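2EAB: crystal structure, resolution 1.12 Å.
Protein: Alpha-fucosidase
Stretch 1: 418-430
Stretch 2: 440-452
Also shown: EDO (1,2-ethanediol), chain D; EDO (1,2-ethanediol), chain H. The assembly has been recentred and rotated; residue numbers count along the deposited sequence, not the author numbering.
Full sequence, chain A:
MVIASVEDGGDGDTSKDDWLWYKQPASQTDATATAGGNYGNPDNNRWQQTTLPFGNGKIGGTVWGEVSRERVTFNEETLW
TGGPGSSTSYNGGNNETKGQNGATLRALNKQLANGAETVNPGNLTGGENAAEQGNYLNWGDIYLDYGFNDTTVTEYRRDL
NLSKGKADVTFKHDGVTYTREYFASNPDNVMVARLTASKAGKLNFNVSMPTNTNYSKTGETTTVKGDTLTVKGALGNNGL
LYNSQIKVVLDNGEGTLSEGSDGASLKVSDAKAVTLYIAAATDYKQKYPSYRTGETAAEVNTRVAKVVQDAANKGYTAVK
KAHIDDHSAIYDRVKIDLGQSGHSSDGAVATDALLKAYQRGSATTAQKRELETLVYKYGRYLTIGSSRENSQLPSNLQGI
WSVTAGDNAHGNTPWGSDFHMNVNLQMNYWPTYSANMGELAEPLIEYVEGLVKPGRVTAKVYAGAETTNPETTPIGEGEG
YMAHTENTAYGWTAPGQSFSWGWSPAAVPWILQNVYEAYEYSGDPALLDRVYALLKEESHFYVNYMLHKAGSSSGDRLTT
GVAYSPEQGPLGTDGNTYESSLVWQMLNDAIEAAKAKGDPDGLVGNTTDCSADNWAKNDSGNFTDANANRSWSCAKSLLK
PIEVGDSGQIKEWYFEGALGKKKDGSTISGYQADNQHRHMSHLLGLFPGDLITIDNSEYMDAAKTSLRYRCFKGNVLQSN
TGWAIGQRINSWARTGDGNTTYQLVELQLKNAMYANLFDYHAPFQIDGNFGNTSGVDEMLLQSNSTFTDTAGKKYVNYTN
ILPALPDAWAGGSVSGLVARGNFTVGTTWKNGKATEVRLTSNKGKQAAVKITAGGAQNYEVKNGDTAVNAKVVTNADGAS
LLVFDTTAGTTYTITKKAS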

# COMPACT_ATOMS: atom_id res chain seq x y z
N ASP A 418 -4.08 2.51 10.95
CA ASP A 418 -4.97 3.37 10.19
C ASP A 418 -4.59 3.51 8.72
O ASP A 418 -3.83 2.70 8.17
CB ASP A 418 -5.12 4.74 10.90
CG ASP A 418 -3.85 5.60 10.85
OD1 ASP A 418 -2.89 5.19 10.17
OD2 ASP A 418 -3.82 6.69 11.46
N PHE A 419 -5.15 4.52 8.07
CA PHE A 419 -4.77 4.91 6.71
C PHE A 419 -3.84 6.11 6.85
O PHE A 419 -4.30 7.23 7.12
CB PHE A 419 -6.02 5.18 5.87
CG PHE A 419 -6.97 4.02 5.86
CD1 PHE A 419 -8.14 4.05 6.61
CD2 PHE A 419 -6.67 2.86 5.13
CE1 PHE A 419 -9.01 2.97 6.63
CE2 PHE A 419 -7.54 1.77 5.14
CZ PHE A 419 -8.71 1.83 5.89
N HIS A 420 -2.54 5.87 6.72
CA HIS A 420 -1.52 6.89 6.93
C HIS A 420 -1.08 7.39 5.57
O HIS A 420 -0.33 6.71 4.87
CB HIS A 420 -0.32 6.34 7.71
CG HIS A 420 -0.16 6.93 9.07
ND1 HIS A 420 0.86 7.81 9.42
CD2 HIS A 420 -0.90 6.78 10.19
CE1 HIS A 420 0.72 8.15 10.69
NE2 HIS A 420 -0.34 7.54 11.18
N MET A 421 -1.56 8.57 5.19
CA MET A 421 -1.59 8.97 3.79
C MET A 421 -0.48 9.94 3.41
O MET A 421 -0.61 10.71 2.46
CB MET A 421 -2.98 9.52 3.45
CG MET A 421 -3.38 9.38 1.99
SD MET A 421 -5.14 9.69 1.75
CE MET A 421 -5.18 11.48 1.91
N ASN A 422 0.64 9.89 4.12
CA ASN A 422 1.81 10.70 3.75
C ASN A 422 3.06 9.84 3.59
O ASN A 422 4.16 10.24 3.97
CB ASN A 422 2.02 11.86 4.74
CG ASN A 422 2.67 13.08 4.09
OD1 ASN A 422 2.73 13.20 2.86
ND2 ASN A 422 3.16 13.99 4.91
N VAL A 423 2.84 8.64 3.03
CA VAL A 423 3.83 7.71 2.45
C VAL A 423 3.33 6.27 2.55
O VAL A 423 3.57 5.47 1.65
CB VAL A 423 5.29 7.82 2.99
CG1 VAL A 423 5.40 7.37 4.45
CG2 VAL A 423 6.26 7.02 2.11
N ASN A 424 2.64 5.95 3.64
CA ASN A 424 2.37 4.54 3.95
C ASN A 424 1.30 3.94 3.06
O ASN A 424 1.53 2.90 2.44
CB ASN A 424 2.00 4.37 5.42
CG ASN A 424 3.02 4.96 6.36
OD1 ASN A 424 3.97 4.29 6.80
ND2 ASN A 424 2.87 6.23 6.67
N LEU A 425 0.15 4.59 2.99
CA LEU A 425 -0.92 4.12 2.12
C LEU A 425 -0.47 4.13 0.65
O LEU A 425 -0.81 3.23 -0.12
CB LEU A 425 -2.19 4.94 2.32
CG LEU A 425 -3.43 4.45 1.57
CD1 LEU A 425 -3.82 3.04 1.99
CD2 LEU A 425 -4.59 5.42 1.75
N GLN A 426 0.29 5.16 0.28
CA GLN A 426 0.89 5.23 -1.05
C GLN A 426 1.72 3.98 -1.32
O GLN A 426 1.57 3.35 -2.38
CB GLN A 426 1.77 6.48 -1.18
CG GLN A 426 1.00 7.80 -1.29
CD GLN A 426 0.54 8.39 0.04
OE1 GLN A 426 0.81 7.85 1.12
NE2 GLN A 426 -0.15 9.52 -0.05
N MET A 427 2.59 3.62 -0.38
CA MET A 427 3.46 2.46 -0.52
C MET A 427 2.67 1.16 -0.68
O MET A 427 3.06 0.29 -1.47
CB MET A 427 4.43 2.37 0.65
CG MET A 427 5.53 1.35 0.44
SD MET A 427 6.81 1.36 1.69
CE MET A 427 7.35 3.08 1.61
N ASN A 428 1.57 1.03 0.05
CA ASN A 428 0.69 -0.13 -0.08
C ASN A 428 0.24 -0.35 -1.52
O ASN A 428 -0.05 -1.48 -1.92
CB ASN A 428 -0.56 0.01 0.79
CG ASN A 428 -0.29 -0.18 2.27
OD1 ASN A 428 0.85 -0.21 2.72
ND2 ASN A 428 -1.37 -0.28 3.03
N TYR A 429 0.14 0.75 -2.27
CA TYR A 429 -0.31 0.71 -3.66
C TYR A 429 0.77 1.10 -4.67
O TYR A 429 0.47 1.62 -5.75
CB TYR A 429 -1.63 1.50 -3.83
CG TYR A 429 -2.74 0.80 -3.10
CD1 TYR A 429 -3.49 -0.20 -3.73
CD2 TYR A 429 -3.01 1.07 -1.76
CE1 TYR A 429 -4.48 -0.89 -3.05
CE2 TYR A 429 -4.00 0.39 -1.07
CZ TYR A 429 -4.73 -0.59 -1.72
OH TYR A 429 -5.71 -1.26 -1.02
N TRP A 430 2.03 0.85 -4.31
CA TRP A 430 3.13 0.95 -5.27
C TRP A 430 3.36 -0.26 -6.17
O TRP A 430 3.71 -0.07 -7.33
CB TRP A 430 4.45 1.33 -4.60
CG TRP A 430 4.54 2.76 -4.17
CD1 TRP A 430 3.72 3.80 -4.52
CD2 TRP A 430 5.55 3.32 -3.31
NE1 TRP A 430 4.14 4.97 -3.91
CE2 TRP A 430 5.26 4.70 -3.17
CE3 TRP A 430 6.66 2.79 -2.65
CZ2 TRP A 430 6.05 5.55 -2.38
CZ3 TRP A 430 7.44 3.64 -1.86
CH2 TRP A 430 7.13 5.00 -1.74
N LEU A 440 -6.94 -4.77 -8.07
CA LEU A 440 -6.91 -4.73 -6.61
C LEU A 440 -6.69 -3.31 -6.07
O LEU A 440 -6.76 -3.09 -4.86
CB LEU A 440 -5.87 -5.71 -6.06
CG LEU A 440 -5.99 -7.17 -6.54
CD1 LEU A 440 -5.14 -8.08 -5.68
CD2 LEU A 440 -7.43 -7.66 -6.55
N ALA A 441 -6.47 -2.35 -6.97
CA ALA A 441 -6.43 -0.94 -6.58
C ALA A 441 -7.82 -0.35 -6.39
O ALA A 441 -7.95 0.76 -5.86
CB ALA A 441 -5.67 -0.14 -7.62
N GLU A 442 -8.86 -1.06 -6.83
CA GLU A 442 -10.22 -0.52 -6.77
C GLU A 442 -10.61 0.07 -5.41
O GLU A 442 -11.13 1.18 -5.35
CB GLU A 442 -11.25 -1.55 -7.25
CG GLU A 442 -12.72 -1.08 -7.17
CD GLU A 442 -13.01 0.22 -7.91
OE1 GLU A 442 -12.36 0.50 -8.94
OE2 GLU A 442 -13.91 0.96 -7.45
N PRO A 443 -10.38 -0.66 -4.30
CA PRO A 443 -10.76 -0.06 -3.01
C PRO A 443 -10.00 1.23 -2.68
O PRO A 443 -10.54 2.07 -1.96
CB PRO A 443 -10.46 -1.16 -1.99
CG PRO A 443 -9.53 -2.08 -2.66
CD PRO A 443 -9.88 -2.04 -4.12
N LEU A 444 -8.78 1.41 -3.17
CA LEU A 444 -8.10 2.69 -2.99
C LEU A 444 -8.81 3.80 -3.76
O LEU A 444 -8.99 4.90 -3.25
CB LEU A 444 -6.62 2.64 -3.38
CG LEU A 444 -5.88 3.96 -3.15
CD1 LEU A 444 -5.79 4.28 -1.65
CD2 LEU A 444 -4.51 3.94 -3.80
N ILE A 445 -9.19 3.52 -5.00
CA ILE A 445 -9.88 4.53 -5.80
C ILE A 445 -11.18 4.94 -5.11
O ILE A 445 -11.46 6.13 -4.96
CB ILE A 445 -10.17 4.05 -7.25
CG1 ILE A 445 -8.88 3.56 -7.92
CG2 ILE A 445 -10.81 5.18 -8.06
CD1 ILE A 445 -9.08 2.95 -9.29
N GLU A 446 -11.96 3.96 -4.67
CA GLU A 446 -13.18 4.24 -3.94
C GLU A 446 -12.92 5.00 -2.63
O GLU A 446 -13.69 5.89 -2.26
CB GLU A 446 -13.98 2.97 -3.66
CG GLU A 446 -15.35 3.28 -3.06
CD GLU A 446 -16.18 2.06 -2.70
OE1 GLU A 446 -15.88 0.95 -3.17
OE2 GLU A 446 -17.15 2.23 -1.94
N TYR A 447 -11.83 4.68 -1.95
CA TYR A 447 -11.46 5.36 -0.71
C TYR A 447 -11.17 6.84 -0.96
O TYR A 447 -11.60 7.70 -0.19
CB TYR A 447 -10.25 4.69 -0.07
CG TYR A 447 -9.90 5.26 1.28
CD1 TYR A 447 -10.62 4.88 2.42
CD2 TYR A 447 -8.87 6.18 1.43
CE1 TYR A 447 -10.32 5.39 3.66
CE2 TYR A 447 -8.56 6.72 2.67
CZ TYR A 447 -9.29 6.31 3.78
OH TYR A 447 -8.97 6.86 5.01
N VAL A 448 -10.44 7.13 -2.03
CA VAL A 448 -10.08 8.51 -2.34
C VAL A 448 -11.33 9.27 -2.78
O VAL A 448 -11.55 10.40 -2.36
CB VAL A 448 -8.92 8.57 -3.36
CG1 VAL A 448 -8.63 10.02 -3.75
CG2 VAL A 448 -7.67 7.94 -2.75
N GLU A 449 -12.18 8.63 -3.59
CA GLU A 449 -13.51 9.20 -3.89
C GLU A 449 -14.27 9.47 -2.59
O GLU A 449 -14.95 10.49 -2.46
CB GLU A 449 -14.31 8.29 -4.82
CG GLU A 449 -13.73 8.24 -6.22
CD GLU A 449 -14.36 7.18 -7.11
OE1 GLU A 449 -14.77 6.11 -6.61
OE2 GLU A 449 -14.39 7.40 -8.35
N GLY A 450 -14.12 8.56 -1.63
CA GLY A 450 -14.74 8.68 -0.32
C GLY A 450 -14.24 9.85 0.52
O GLY A 450 -14.91 10.26 1.47
N LEU A 451 -13.07 10.38 0.18
CA LEU A 451 -12.55 11.56 0.88
C LEU A 451 -13.17 12.86 0.40
O LEU A 451 -13.03 13.89 1.06
CB LEU A 451 -11.03 11.64 0.74
CG LEU A 451 -10.21 10.49 1.33
CD1 LEU A 451 -8.74 10.68 1.01
CD2 LEU A 451 -10.42 10.36 2.83
N VAL A 452 -13.88 12.85 -0.73
CA VAL A 452 -14.34 14.10 -1.32
C VAL A 452 -15.39 14.80 -0.45
O VAL A 452 -15.23 15.97 -0.12
CB VAL A 452 -14.79 13.93 -2.78
CG1 VAL A 452 -15.34 15.24 -3.34
CG2 VAL A 452 -13.63 13.43 -3.64
C1 EDO D . 7.11 11.98 2.81
O1 EDO D . 8.41 11.85 3.57
C2 EDO D . 6.12 12.72 3.79
O2 EDO D . 5.78 11.78 4.92
C1 EDO H . -17.92 8.61 1.67
O1 EDO H . -17.67 9.97 1.29
C2 EDO H . -19.01 7.92 0.77
O2 EDO H . -20.13 8.78 0.73

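The two stretches meet through a buried, apolar packing of side chains, in which side chains of the first stretch, from its short strand, its helix and the loops beside them, lie against a longer helix and the 3-10 segment that leads into it, and no hydrogen bond crosses between them. The contact is modest, burying 412 Å² over both sides, and Tyr 429 gives up more surface to it than any other residue.

The Tyr 429 ring presents one face to Leu 444. Leu 444 CB stands 4.0 Å from the centroid of the ring formed by Tyr 429 CG, CD1, CD2, CE1, CE2 and CZ, only 5° off the ring normal, a CH-pi arrangement in which aliphatic hydrogens meet the electron-rich face. Leu 444 CD2 adds a contact of 3.7 Å to Tyr 429 CG. The edge of the same ring approaches the backbone: Tyr 429 CE1 lies 3.6 Å from Leu 440 O, near the ring plane, where the weakly positive ring hydrogens suit a carbonyl oxygen. Ala 441, with a single methyl group, lies close to the ring as well, Tyr 429 CE1 being 4.0 Å from Ala 441 CA. A tyrosine suits this place because its flat ring can pack against carbon while its hydroxyl is hydrogen-bonded elsewhere in the structure.

Leu 444 also reaches Leu 425, whose CD2 is 3.8 Å from Leu 444 CD1. Both leucines adopt the t, p rotamer, and both point their CA-to-CB bonds toward the opposing stretch. One helical turn beyond Leu 444 comes Tyr 447, and Leu 425 CD2 touches this ring too, at 4.3 Å from Tyr 447 CE2.

Tyr 447 meets Phe 419 as an oblique aromatic pair, with ring centroids 4.7 Å apart and planes at 44°. Tyr 447 CE1 lies over one face of the Phe 419 ring, while Phe 419 CD1 is 3.3 Å from Tyr 447 OH. That hydroxyl, too, is hydrogen-bonded elsewhere in the structure, and it needs no polar partner from Phe 419, whose side chain offers only carbon. Farther along, the flexible chain of Met 421 extends its CE to 3.8 Å from Leu 451 CD1.

Polar bonds inside the first stretch help to hold its chain in shape. Gln 426, whose CA-to-CB bond points away from the other stretch, donates from NE2 to Met 421 O at 2.8 Å, and its OE1 accepts a weak bond from Val 423 N at 2.9 Å. The amide thus ties the helix to the loop before it and takes no part in the contact itself.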